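Local coordinates for protein putative adenylate cyclase (Vibrio parahaemolyticus, PDB 2ACA) that is of unknown function but, as a CYTH-family protein resembling class IV adenylate cyclases, probably acts on a nucleotide or another triphosphate, at residues M37-Y48 and L62-I72; C110-F118 and I125-F133. All coordinates share one frame; numbering follows the deposited sequence.

How the interactions relate
Both interactions are antiparallel strand pairs of one sheet, and their centres lie about 10 Å apart. Interaction 1 (37-48 with 62-72) is complete along the chain before interaction 2 (110-118 with 125-133) begins. The two meet where strands 35-49 and 106-120 run side by side, with Glu43 N 2.6 Å from Lys113 O and Asp45 N 2.8 Å from Ser111 O, both probable hydrogen bonds. In sheet order the four strands are therefore 61-68, 35-49, 106-120 and 123-130. Each contact contributes one arginine to the same phosphate ion, which probably comes from the crystallisation medium but may mark an anion pocket assembled from segments far apart in sequence.

Interaction 1 (M37-Y48 and L62-I72); sequences MFENNQESDWFY and LVLREIQPAGI. With PO4 (phosphate ion), chain D.
Leu62 packs its CD2 against CB of Tyr48, and its carbonyl accepts the amide hydrogen of Tyr48 while a water joins the other side of the pair, from Leu62 N to Tyr48 O. Met103 of the second subunit also packs on Leu62. On the other face of the sheet, Val63 lays CG2 over one face of the Phe47 ring, 3.8 Å from the centroid, a CH-pi contact that suits a compact branched side chain. Leu64 returns to the Tyr48 side, where its CD1 lies 3.6 Å from Tyr48 OH; its carbonyl accepts from Trp46 N and meets the indole at its edge.

Arg65 is the polar centre. Its NE donates to the syn lone pair of Asp45 OD2 at 2.6 Å and 165°, within the guanidinium plane, although the carboxylate itself is turned 79° from that plane. The Glu43 carboxylate instead lies over the guanidinium face, OE2 3.1 Å from Arg65 NE, so that charge alone holds them; its OE1 pairs with Arg115. A bend at chi3 (-58°) in the otherwise extended arginine turns NH1 and NH2 toward the phosphate, with Arg65 NH1 2.9 Å from its O4 and NH2 shared weakly with Asp45 OD2.

Glu66 runs beside Trp46, its CB at the indole edge. Ile67 sets CG2 over the Phe38 ring, 3.7 Å from CZ. Beyond the cis Pro69, the amide N of Ala70 donates to Asn41 OD1 at 2.9 Å, tying the turn to the neighbouring strand. Ile72 CD1 ends 3.5 Å from CE of Met37, a selenomethionine. One face of this antiparallel pair thus carries Glu43, Asp45 and Arg65 among apolar Val63, Phe47 and Ile67, consistent with the charged inner wall of the CYTH triphosphate tunnel.

Interaction 2 (C110-F118 and I125-F133); sequences CSKKIRSIF and ITLDFLDGF. With PO4 (phosphate ion), chain D.
The beta hairpin of strands 106-120 and 123-130, part of the CYTH sheet, carries a buried ion pair between Arg115 and Asp128, which stand opposite each other as a non-hydrogen-bonded pair. The arginine grips the carboxylate side-on: NE reaches Asp128 OD2 at 2.8 Å, and NH2 reaches Asp128 OD1 at 2.7 Å with an almost straight bond (176°). Both oxygens are met on their syn sides, and the two flat groups lie nearly coplanar, 17° apart. Arg115 suits this place because its long chain, bent at chi3 (-71°), runs alongside the short aspartate and still turns NH1 to Glu43 and the phosphate.

Thr126 supplies a methyl over one face of the guanidinium, its CG2 3.2 Å from Arg115 NE, while its OG1 lies beside CG1 of Ile117. The strands are joined by the hydrogen-bonded pairs Ser116-Leu127 and Phe118-Ile125, whose side chains point to the opposite face; Leu127 N to Ser116 O measures 2.8 Å. The hydroxyl of Ser116 is engaged with Asn40 N, and Leu127 and Ile125 pack on Phe25 of helix 22-30.

Arg115 makes only weak bonds to the phosphate O3, NH1 at 2.9 Å. Two-point anchoring by Asp128 fixes the rotation of the guanidinium, and the aspartate would thus act as a second-shell residue, probably presenting the remaining N-H groups to a bound anion.

Interaction 1 (M37-Y48 and L62-I72)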
loop_
_atom_site.group_PDB
_atom_site.type_symbol
_atom_site.label_atom_id
_atom_site.label_comp_id
_atom_site.label_asym_id
_atom_site.label_seq_id
_atom_site.Cartn_x
_atom_site.Cartn_y
_atom_site.Cartn_z
HETATM N N MSE A 37 16.850 -11.375 9.373
HETATM C CA MSE A 37 15.512 -10.847 9.122
HETATM C C MSE A 37 14.553 -12.030 9.008
HETATM O O MSE A 37 13.425 -11.988 9.490
HETATM C CB MSE A 37 15.503 -10.011 7.838
HETATM C CG MSE A 37 14.190 -9.292 7.566
HETATM SE SE MSE A 37 14.220 -8.207 5.955
HETATM C CE MSE A 37 12.581 -7.217 6.218
ATOM N N PHE A 38 15.016 -13.088 8.359
ATOM C CA PHE A 38 14.234 -14.303 8.215
ATOM C C PHE A 38 15.017 -15.273 7.350
ATOM O O PHE A 38 15.841 -14.863 6.538
ATOM C CB PHE A 38 12.846 -14.009 7.614
ATOM C CG PHE A 38 12.876 -13.533 6.193
ATOM C CD1 PHE A 38 13.117 -14.424 5.152
ATOM C CD2 PHE A 38 12.658 -12.190 5.892
ATOM C CE1 PHE A 38 13.136 -13.983 3.832
ATOM C CE2 PHE A 38 12.679 -11.743 4.575
ATOM C CZ PHE A 38 12.917 -12.638 3.545
ATOM N N GLU A 39 14.765 -16.558 7.536
ATOM C CA GLU A 39 15.464 -17.576 6.775
ATOM C C GLU A 39 14.475 -18.575 6.209
ATOM O O GLU A 39 13.463 -18.878 6.837
ATOM C CB GLU A 39 16.449 -18.318 7.682
ATOM C CG GLU A 39 17.463 -17.432 8.394
ATOM C CD GLU A 39 18.231 -18.190 9.467
ATOM O OE1 GLU A 39 19.124 -17.598 10.105
ATOM O OE2 GLU A 39 17.933 -19.383 9.674
ATOM N N ASN A 40 14.772 -19.073 5.015
ATOM C CA ASN A 40 13.945 -20.075 4.345
ATOM C C ASN A 40 12.438 -19.793 4.188
ATOM O O ASN A 40 11.616 -20.707 4.310
ATOM C CB ASN A 40 14.147 -21.426 5.037
ATOM C CG ASN A 40 15.614 -21.838 5.091
ATOM O OD1 ASN A 40 16.282 -21.929 4.064
ATOM N ND2 ASN A 40 16.119 -22.084 6.295
ATOM N N ASN A 41 12.071 -18.542 3.928
ATOM C CA ASN A 41 10.659 -18.214 3.711
ATOM C C ASN A 41 10.380 -18.397 2.227
ATOM O O ASN A 41 11.305 -18.481 1.416
ATOM C CB ASN A 41 10.346 -16.752 4.053
ATOM C CG ASN A 41 10.142 -16.518 5.534
ATOM O OD1 ASN A 41 9.412 -15.612 5.922
ATOM N ND2 ASN A 41 10.799 -17.311 6.366
ATOM N N GLN A 42 9.107 -18.466 1.869
ATOM C CA GLN A 42 8.744 -18.569 0.469
ATOM C C GLN A 42 8.386 -17.150 0.030
ATOM O O GLN A 42 7.592 -16.472 0.690
ATOM C CB GLN A 42 7.530 -19.476 0.274
ATOM C CG GLN A 42 7.194 -19.703 -1.192
ATOM C CD GLN A 42 5.846 -20.363 -1.398
ATOM O OE1 GLN A 42 4.802 -19.795 -1.065
ATOM N NE2 GLN A 42 5.858 -21.568 -1.955
ATOM N N GLU A 43 8.988 -16.681 -1.057
ATOM C CA GLU A 43 8.659 -15.353 -1.538
ATOM C C GLU A 43 7.928 -15.447 -2.860
ATOM O O GLU A 43 8.408 -16.075 -3.796
ATOM C CB GLU A 43 9.897 -14.474 -1.731
ATOM C CG GLU A 43 9.523 -13.083 -2.274
ATOM C CD GLU A 43 10.716 -12.189 -2.550
ATOM O OE1 GLU A 43 11.433 -11.830 -1.594
ATOM O OE2 GLU A 43 10.934 -11.839 -3.728
ATOM N N SER A 44 6.756 -14.827 -2.916
ATOM C CA SER A 44 5.951 -14.801 -4.132
ATOM C C SER A 44 5.975 -13.379 -4.663
ATOM O O SER A 44 5.872 -12.419 -3.897
ATOM C CB SER A 44 4.508 -15.196 -3.829
ATOM O OG SER A 44 4.442 -16.486 -3.258
ATOM N N ASP A 45 6.147 -13.244 -5.966
ATOM C CA ASP A 45 6.150 -11.935 -6.593
ATOM C C ASP A 45 5.151 -11.903 -7.742
ATOM O O ASP A 45 5.034 -12.855 -8.523
ATOM C CB ASP A 45 7.549 -11.569 -7.104
ATOM C CG ASP A 45 8.546 -11.357 -5.972
ATOM O OD1 ASP A 45 9.111 -12.354 -5.479
ATOM O OD2 ASP A 45 8.751 -10.193 -5.564
ATOM N N TRP A 46 4.413 -10.805 -7.814
ATOM C CA TRP A 46 3.426 -10.592 -8.858
ATOM C C TRP A 46 3.819 -9.307 -9.561
ATOM O O TRP A 46 3.770 -8.237 -8.951
ATOM C CB TRP A 46 2.038 -10.418 -8.242
ATOM C CG TRP A 46 1.445 -11.657 -7.681
ATOM C CD1 TRP A 46 0.632 -12.539 -8.334
ATOM C CD2 TRP A 46 1.566 -12.140 -6.337
ATOM N NE1 TRP A 46 0.230 -13.538 -7.475
ATOM C CE2 TRP A 46 0.792 -13.320 -6.245
ATOM C CE3 TRP A 46 2.250 -11.690 -5.199
ATOM C CZ2 TRP A 46 0.681 -14.057 -5.061
ATOM C CZ3 TRP A 46 2.140 -12.419 -4.022
ATOM C CH2 TRP A 46 1.359 -13.594 -3.963
ATOM N N PHE A 47 4.226 -9.405 -10.823
ATOM C CA PHE A 47 4.608 -8.219 -11.585
ATOM C C PHE A 47 3.396 -7.699 -12.356
ATOM O O PHE A 47 2.660 -8.480 -12.963
ATOM C CB PHE A 47 5.738 -8.539 -12.566
ATOM C CG PHE A 47 7.010 -8.974 -11.904
ATOM C CD1 PHE A 47 7.062 -10.161 -11.177
ATOM C CD2 PHE A 47 8.154 -8.181 -11.985
ATOM C CE1 PHE A 47 8.241 -10.554 -10.536
ATOM C CE2 PHE A 47 9.334 -8.560 -11.351
ATOM C CZ PHE A 47 9.378 -9.749 -10.624
ATOM N N TYR A 48 3.209 -6.382 -12.344
ATOM C CA TYR A 48 2.079 -5.762 -13.037
ATOM C C TYR A 48 2.460 -4.752 -14.100
ATOM O O TYR A 48 3.545 -4.165 -14.074
ATOM C CB TYR A 48 1.165 -5.042 -12.048
ATOM C CG TYR A 48 0.445 -5.937 -11.088
ATOM C CD1 TYR A 48 1.099 -6.471 -9.986
ATOM C CD2 TYR A 48 -0.897 -6.246 -11.275
ATOM C CE1 TYR A 48 0.435 -7.290 -9.096
ATOM C CE2 TYR A 48 -1.571 -7.066 -10.387
ATOM C CZ TYR A 48 -0.899 -7.583 -9.303
ATOM O OH TYR A 48 -1.550 -8.400 -8.424
ATOM N N LEU A 62 6.523 -2.823 -11.549
ATOM C CA LEU A 62 5.555 -2.654 -10.472
ATOM C C LEU A 62 5.358 -4.042 -9.886
ATOM O O LEU A 62 4.969 -4.960 -10.594
ATOM C CB LEU A 62 4.241 -2.122 -11.050
ATOM C CG LEU A 62 2.990 -2.122 -10.171
ATOM C CD1 LEU A 62 3.184 -1.261 -8.938
ATOM C CD2 LEU A 62 1.819 -1.599 -11.004
ATOM N N VAL A 63 5.620 -4.196 -8.597
ATOM C CA VAL A 63 5.512 -5.505 -7.984
ATOM C C VAL A 63 4.794 -5.581 -6.644
ATOM O O VAL A 63 4.943 -4.704 -5.798
ATOM C CB VAL A 63 6.947 -6.104 -7.779
ATOM C CG1 VAL A 63 6.874 -7.458 -7.069
ATOM C CG2 VAL A 63 7.660 -6.234 -9.129
ATOM N N LEU A 64 3.990 -6.622 -6.471
ATOM C CA LEU A 64 3.345 -6.879 -5.199
ATOM C C LEU A 64 4.150 -8.092 -4.721
ATOM O O LEU A 64 4.402 -9.023 -5.502
ATOM C CB LEU A 64 1.860 -7.209 -5.377
ATOM C CG LEU A 64 0.970 -5.973 -5.632
ATOM C CD1 LEU A 64 -0.504 -6.355 -5.628
ATOM C CD2 LEU A 64 1.232 -4.933 -4.544
ATOM N N ARG A 65 4.583 -8.080 -3.467
ATOM C CA ARG A 65 5.403 -9.181 -2.957
ATOM C C ARG A 65 4.995 -9.615 -1.572
ATOM O O ARG A 65 4.736 -8.782 -0.709
ATOM C CB ARG A 65 6.886 -8.763 -2.955
ATOM C CG ARG A 65 7.825 -9.657 -2.139
ATOM C CD ARG A 65 9.265 -9.101 -2.140
ATOM N NE ARG A 65 9.798 -8.968 -3.493
ATOM C CZ ARG A 65 10.952 -8.373 -3.790
ATOM N NH1 ARG A 65 11.700 -7.850 -2.828
ATOM N NH2 ARG A 65 11.363 -8.300 -5.049
ATOM N N GLU A 66 4.939 -10.928 -1.371
ATOM C CA GLU A 66 4.571 -11.507 -0.083
ATOM C C GLU A 66 5.605 -12.557 0.315
ATOM O O GLU A 66 5.991 -13.408 -0.486
ATOM C CB GLU A 66 3.185 -12.152 -0.152
ATOM C CG GLU A 66 2.795 -12.905 1.106
ATOM C CD GLU A 66 1.360 -13.410 1.071
ATOM O OE1 GLU A 66 0.989 -14.099 0.101
ATOM O OE2 GLU A 66 0.604 -13.123 2.019
ATOM N N ILE A 67 6.047 -12.477 1.563
ATOM C CA ILE A 67 7.035 -13.388 2.102
ATOM C C ILE A 67 6.407 -14.099 3.290
ATOM O O ILE A 67 5.992 -13.461 4.257
ATOM C CB ILE A 67 8.304 -12.614 2.553
ATOM C CG1 ILE A 67 8.911 -11.876 1.350
ATOM C CG2 ILE A 67 9.327 -13.582 3.143
ATOM C CD1 ILE A 67 10.068 -10.965 1.690
ATOM N N GLN A 68 6.325 -15.422 3.201
ATOM C CA GLN A 68 5.744 -16.227 4.266
ATOM C C GLN A 68 6.728 -17.267 4.763
ATOM O O GLN A 68 7.552 -17.763 3.998
ATOM C CB GLN A 68 4.467 -16.905 3.770
ATOM C CG GLN A 68 3.224 -16.039 3.954
ATOM C CD GLN A 68 2.067 -16.467 3.080
ATOM O OE1 GLN A 68 0.925 -16.057 3.299
ATOM N NE2 GLN A 68 2.355 -17.281 2.073
ATOM N N PRO A 69 6.622 -17.650 6.046
ATOM C CA PRO A 69 5.632 -17.152 7.011
ATOM C C PRO A 69 5.934 -15.844 7.753
ATOM O O PRO A 69 5.241 -15.515 8.710
ATOM C CB PRO A 69 5.487 -18.329 7.973
ATOM C CG PRO A 69 6.890 -18.857 8.029
ATOM C CD PRO A 69 7.320 -18.838 6.575
ATOM N N ALA A 70 6.957 -15.106 7.335
ATOM C CA ALA A 70 7.288 -13.857 8.006
ATOM C C ALA A 70 6.101 -12.897 7.954
ATOM O O ALA A 70 5.905 -12.088 8.860
ATOM C CB ALA A 70 8.492 -13.217 7.361
ATOM N N GLY A 71 5.322 -12.987 6.883
ATOM C CA GLY A 71 4.167 -12.123 6.743
ATOM C C GLY A 71 4.539 -10.735 6.262
ATOM O O GLY A 71 3.863 -9.760 6.579
ATOM N N ILE A 72 5.622 -10.643 5.497
ATOM C CA ILE A 72 6.071 -9.365 4.967
ATOM C C ILE A 72 5.405 -9.209 3.616
ATOM O O ILE A 72 5.463 -10.116 2.782
ATOM C CB ILE A 72 7.620 -9.322 4.817
ATOM C CG1 ILE A 72 8.266 -9.273 6.201
ATOM C CG2 ILE A 72 8.047 -8.115 4.008
ATOM C CD1 ILE A 72 9.787 -9.372 6.176
HETATM P P PO4 D . 15.112 -7.719 -4.677
HETATM O O1 PO4 D . 14.747 -8.593 -5.822
HETATM O O2 PO4 D . 16.275 -6.871 -5.049
HETATM O O3 PO4 D . 15.467 -8.559 -3.508
HETATM O O4 PO4 D . 13.960 -6.851 -4.329
HETATM O O HOH W 1 6.096 -4.746 -13.752
#

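Interaction 2 (C110-F118 and I125-F133)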
loop_
_atom_site.group_PDB
_atom_site.type_symbol
_atom_site.label_atom_id
_atom_site.label_comp_id
_atom_site.label_asym_id
_atom_site.label_seq_id
_atom_site.Cartn_x
_atom_site.Cartn_y
_atom_site.Cartn_z
ATOM N N CYS A 110 4.227 -13.898 -12.516
ATOM C CA CYS A 110 4.178 -14.271 -11.111
ATOM C C CYS A 110 5.328 -15.233 -10.866
ATOM O O CYS A 110 5.777 -15.909 -11.787
ATOM C CB CYS A 110 2.836 -14.920 -10.759
ATOM S SG CYS A 110 2.254 -16.169 -11.911
ATOM N N SER A 111 5.815 -15.292 -9.631
ATOM C CA SER A 111 6.932 -16.169 -9.322
ATOM C C SER A 111 7.023 -16.523 -7.855
ATOM O O SER A 111 6.499 -15.808 -6.994
ATOM C CB SER A 111 8.239 -15.507 -9.751
ATOM O OG SER A 111 8.426 -14.288 -9.048
ATOM N N LYS A 112 7.701 -17.637 -7.586
ATOM C CA LYS A 112 7.924 -18.132 -6.233
ATOM C C LYS A 112 9.402 -18.482 -6.086
ATOM O O LYS A 112 10.059 -18.852 -7.056
ATOM C CB LYS A 112 7.090 -19.387 -5.957
ATOM C CG LYS A 112 5.590 -19.169 -5.925
ATOM C CD LYS A 112 4.891 -20.364 -5.287
ATOM C CE LYS A 112 3.373 -20.216 -5.310
ATOM N NZ LYS A 112 2.812 -20.276 -6.694
ATOM N N LYS A 113 9.923 -18.377 -4.871
ATOM C CA LYS A 113 11.324 -18.692 -4.626
ATOM C C LYS A 113 11.469 -18.774 -3.118
ATOM O O LYS A 113 10.643 -18.227 -2.385
ATOM C CB LYS A 113 12.235 -17.582 -5.173
ATOM C CG LYS A 113 12.341 -16.380 -4.245
ATOM C CD LYS A 113 12.437 -15.037 -4.967
ATOM C CE LYS A 113 13.794 -14.791 -5.584
ATOM N NZ LYS A 113 13.946 -15.560 -6.835
ATOM N N ILE A 114 12.501 -19.479 -2.660
ATOM C CA ILE A 114 12.760 -19.610 -1.237
ATOM C C ILE A 114 13.835 -18.572 -0.959
ATOM O O ILE A 114 14.848 -18.521 -1.658
ATOM C CB ILE A 114 13.262 -21.034 -0.889
ATOM C CG1 ILE A 114 12.230 -22.068 -1.348
ATOM C CG2 ILE A 114 13.480 -21.168 0.608
ATOM C CD1 ILE A 114 10.844 -21.908 -0.711
ATOM N N ARG A 115 13.620 -17.736 0.046
ATOM C CA ARG A 115 14.585 -16.688 0.334
ATOM C C ARG A 115 14.993 -16.523 1.796
ATOM O O ARG A 115 14.249 -16.872 2.716
ATOM C CB ARG A 115 14.048 -15.355 -0.217
ATOM C CG ARG A 115 14.687 -14.098 0.367
ATOM C CD ARG A 115 14.244 -12.847 -0.384
ATOM N NE ARG A 115 14.852 -12.807 -1.705
ATOM C CZ ARG A 115 14.758 -11.796 -2.555
ATOM N NH1 ARG A 115 14.059 -10.714 -2.234
ATOM N NH2 ARG A 115 15.400 -11.855 -3.719
ATOM N N SER A 116 16.199 -15.993 1.984
ATOM C CA SER A 116 16.758 -15.718 3.298
ATOM C C SER A 116 17.444 -14.364 3.216
ATOM O O SER A 116 18.140 -14.070 2.243
ATOM C CB SER A 116 17.792 -16.778 3.698
ATOM O OG SER A 116 17.182 -18.014 4.005
ATOM N N ILE A 117 17.234 -13.535 4.230
ATOM C CA ILE A 117 17.853 -12.223 4.262
ATOM C C ILE A 117 18.568 -12.009 5.595
ATOM O O ILE A 117 17.995 -12.251 6.662
ATOM C CB ILE A 117 16.804 -11.111 4.050
ATOM C CG1 ILE A 117 16.093 -11.324 2.709
ATOM C CG2 ILE A 117 17.483 -9.740 4.076
ATOM C CD1 ILE A 117 15.188 -10.162 2.275
ATOM N N PHE A 118 19.826 -11.569 5.524
ATOM C CA PHE A 118 20.627 -11.320 6.717
ATOM C C PHE A 118 21.167 -9.904 6.729
ATOM O O PHE A 118 21.265 -9.257 5.690
ATOM C CB PHE A 118 21.806 -12.284 6.796
ATOM C CG PHE A 118 21.426 -13.719 6.652
ATOM C CD1 PHE A 118 21.406 -14.320 5.401
ATOM C CD2 PHE A 118 21.084 -14.475 7.764
ATOM C CE1 PHE A 118 21.054 -15.650 5.258
ATOM C CE2 PHE A 118 20.727 -15.810 7.631
ATOM C CZ PHE A 118 20.713 -16.399 6.375
ATOM N N ILE A 125 22.241 -9.042 3.015
ATOM C CA ILE A 125 22.711 -10.203 2.286
ATOM C C ILE A 125 21.505 -11.082 2.012
ATOM O O ILE A 125 20.842 -11.526 2.944
ATOM C CB ILE A 125 23.725 -11.033 3.092
ATOM C CG1 ILE A 125 24.973 -10.202 3.403
ATOM C CG2 ILE A 125 24.086 -12.286 2.305
ATOM C CD1 ILE A 125 26.068 -10.992 4.107
ATOM N N THR A 126 21.214 -11.323 0.738
ATOM C CA THR A 126 20.078 -12.156 0.351
ATOM C C THR A 126 20.531 -13.471 -0.284
ATOM O O THR A 126 21.354 -13.486 -1.198
ATOM C CB THR A 126 19.153 -11.402 -0.650
ATOM O OG1 THR A 126 18.628 -10.231 -0.016
ATOM C CG2 THR A 126 17.979 -12.278 -1.086
ATOM N N LEU A 127 19.985 -14.576 0.202
ATOM C CA LEU A 127 20.319 -15.882 -0.345
ATOM C C LEU A 127 19.027 -16.495 -0.902
ATOM O O LEU A 127 18.074 -16.731 -0.164
ATOM C CB LEU A 127 20.932 -16.774 0.745
ATOM C CG LEU A 127 21.352 -18.181 0.310
ATOM C CD1 LEU A 127 22.424 -18.069 -0.760
ATOM C CD2 LEU A 127 21.882 -18.983 1.497
ATOM N N ASP A 128 19.004 -16.744 -2.209
ATOM C CA ASP A 128 17.829 -17.293 -2.874
ATOM C C ASP A 128 18.063 -18.654 -3.500
ATOM O O ASP A 128 19.191 -19.008 -3.850
ATOM C CB ASP A 128 17.365 -16.340 -3.978
ATOM C CG ASP A 128 16.901 -15.011 -3.444
ATOM O OD1 ASP A 128 16.831 -14.049 -4.238
ATOM O OD2 ASP A 128 16.601 -14.929 -2.236
ATOM N N PHE A 129 16.986 -19.411 -3.661
ATOM C CA PHE A 129 17.070 -20.715 -4.295
ATOM C C PHE A 129 15.940 -20.919 -5.287
ATOM O O PHE A 129 14.776 -21.108 -4.902
ATOM C CB PHE A 129 17.015 -21.849 -3.276
ATOM C CG PHE A 129 16.832 -23.206 -3.905
ATOM C CD1 PHE A 129 17.819 -23.742 -4.729
ATOM C CD2 PHE A 129 15.659 -23.928 -3.704
ATOM C CE1 PHE A 129 17.639 -24.975 -5.344
ATOM C CE2 PHE A 129 15.469 -25.157 -4.311
ATOM C CZ PHE A 129 16.461 -25.684 -5.134
ATOM N N LEU A 130 16.271 -20.884 -6.566
ATOM C CA LEU A 130 15.259 -21.112 -7.568
ATOM C C LEU A 130 15.340 -22.570 -7.952
ATOM O O LEU A 130 16.348 -23.034 -8.500
ATOM C CB LEU A 130 15.493 -20.237 -8.786
ATOM C CG LEU A 130 14.497 -19.118 -9.035
ATOM C CD1 LEU A 130 14.572 -18.079 -7.927
ATOM C CD2 LEU A 130 14.824 -18.507 -10.384
ATOM N N ASP A 131 14.276 -23.296 -7.636
ATOM C CA ASP A 131 14.205 -24.709 -7.945
ATOM C C ASP A 131 14.493 -24.835 -9.432
ATOM O O ASP A 131 13.796 -24.244 -10.254
ATOM C CB ASP A 131 12.813 -25.242 -7.606
ATOM C CG ASP A 131 12.675 -26.723 -7.869
ATOM O OD1 ASP A 131 12.768 -27.129 -9.049
ATOM O OD2 ASP A 131 12.475 -27.495 -6.900
ATOM N N GLY A 132 15.559 -25.567 -9.756
ATOM C CA GLY A 132 15.943 -25.790 -11.138
ATOM C C GLY A 132 17.141 -25.048 -11.679
ATOM O O GLY A 132 17.876 -25.588 -12.523
ATOM N N PHE A 133 17.359 -23.833 -11.170
ATOM C CA PHE A 133 18.445 -22.942 -11.640
ATOM C C PHE A 133 19.547 -22.657 -10.623
ATOM O O PHE A 133 20.588 -22.087 -10.964
ATOM C CB PHE A 133 17.786 -21.661 -12.138
ATOM C CG PHE A 133 16.381 -21.897 -12.614
ATOM C CD1 PHE A 133 16.114 -22.325 -13.904
ATOM C CD2 PHE A 133 15.319 -21.797 -11.697
ATOM C CE1 PHE A 133 14.808 -22.653 -14.281
ATOM C CE2 PHE A 133 14.022 -22.114 -12.045
ATOM C CZ PHE A 133 13.755 -22.549 -13.336
HETATM P P PO4 D . 15.112 -7.719 -4.677
HETATM O O1 PO4 D . 14.747 -8.593 -5.822
HETATM O O2 PO4 D . 16.275 -6.871 -5.049
HETATM O O3 PO4 D . 15.467 -8.559 -3.508
HETATM O O4 PO4 D . 13.960 -6.851 -4.329
#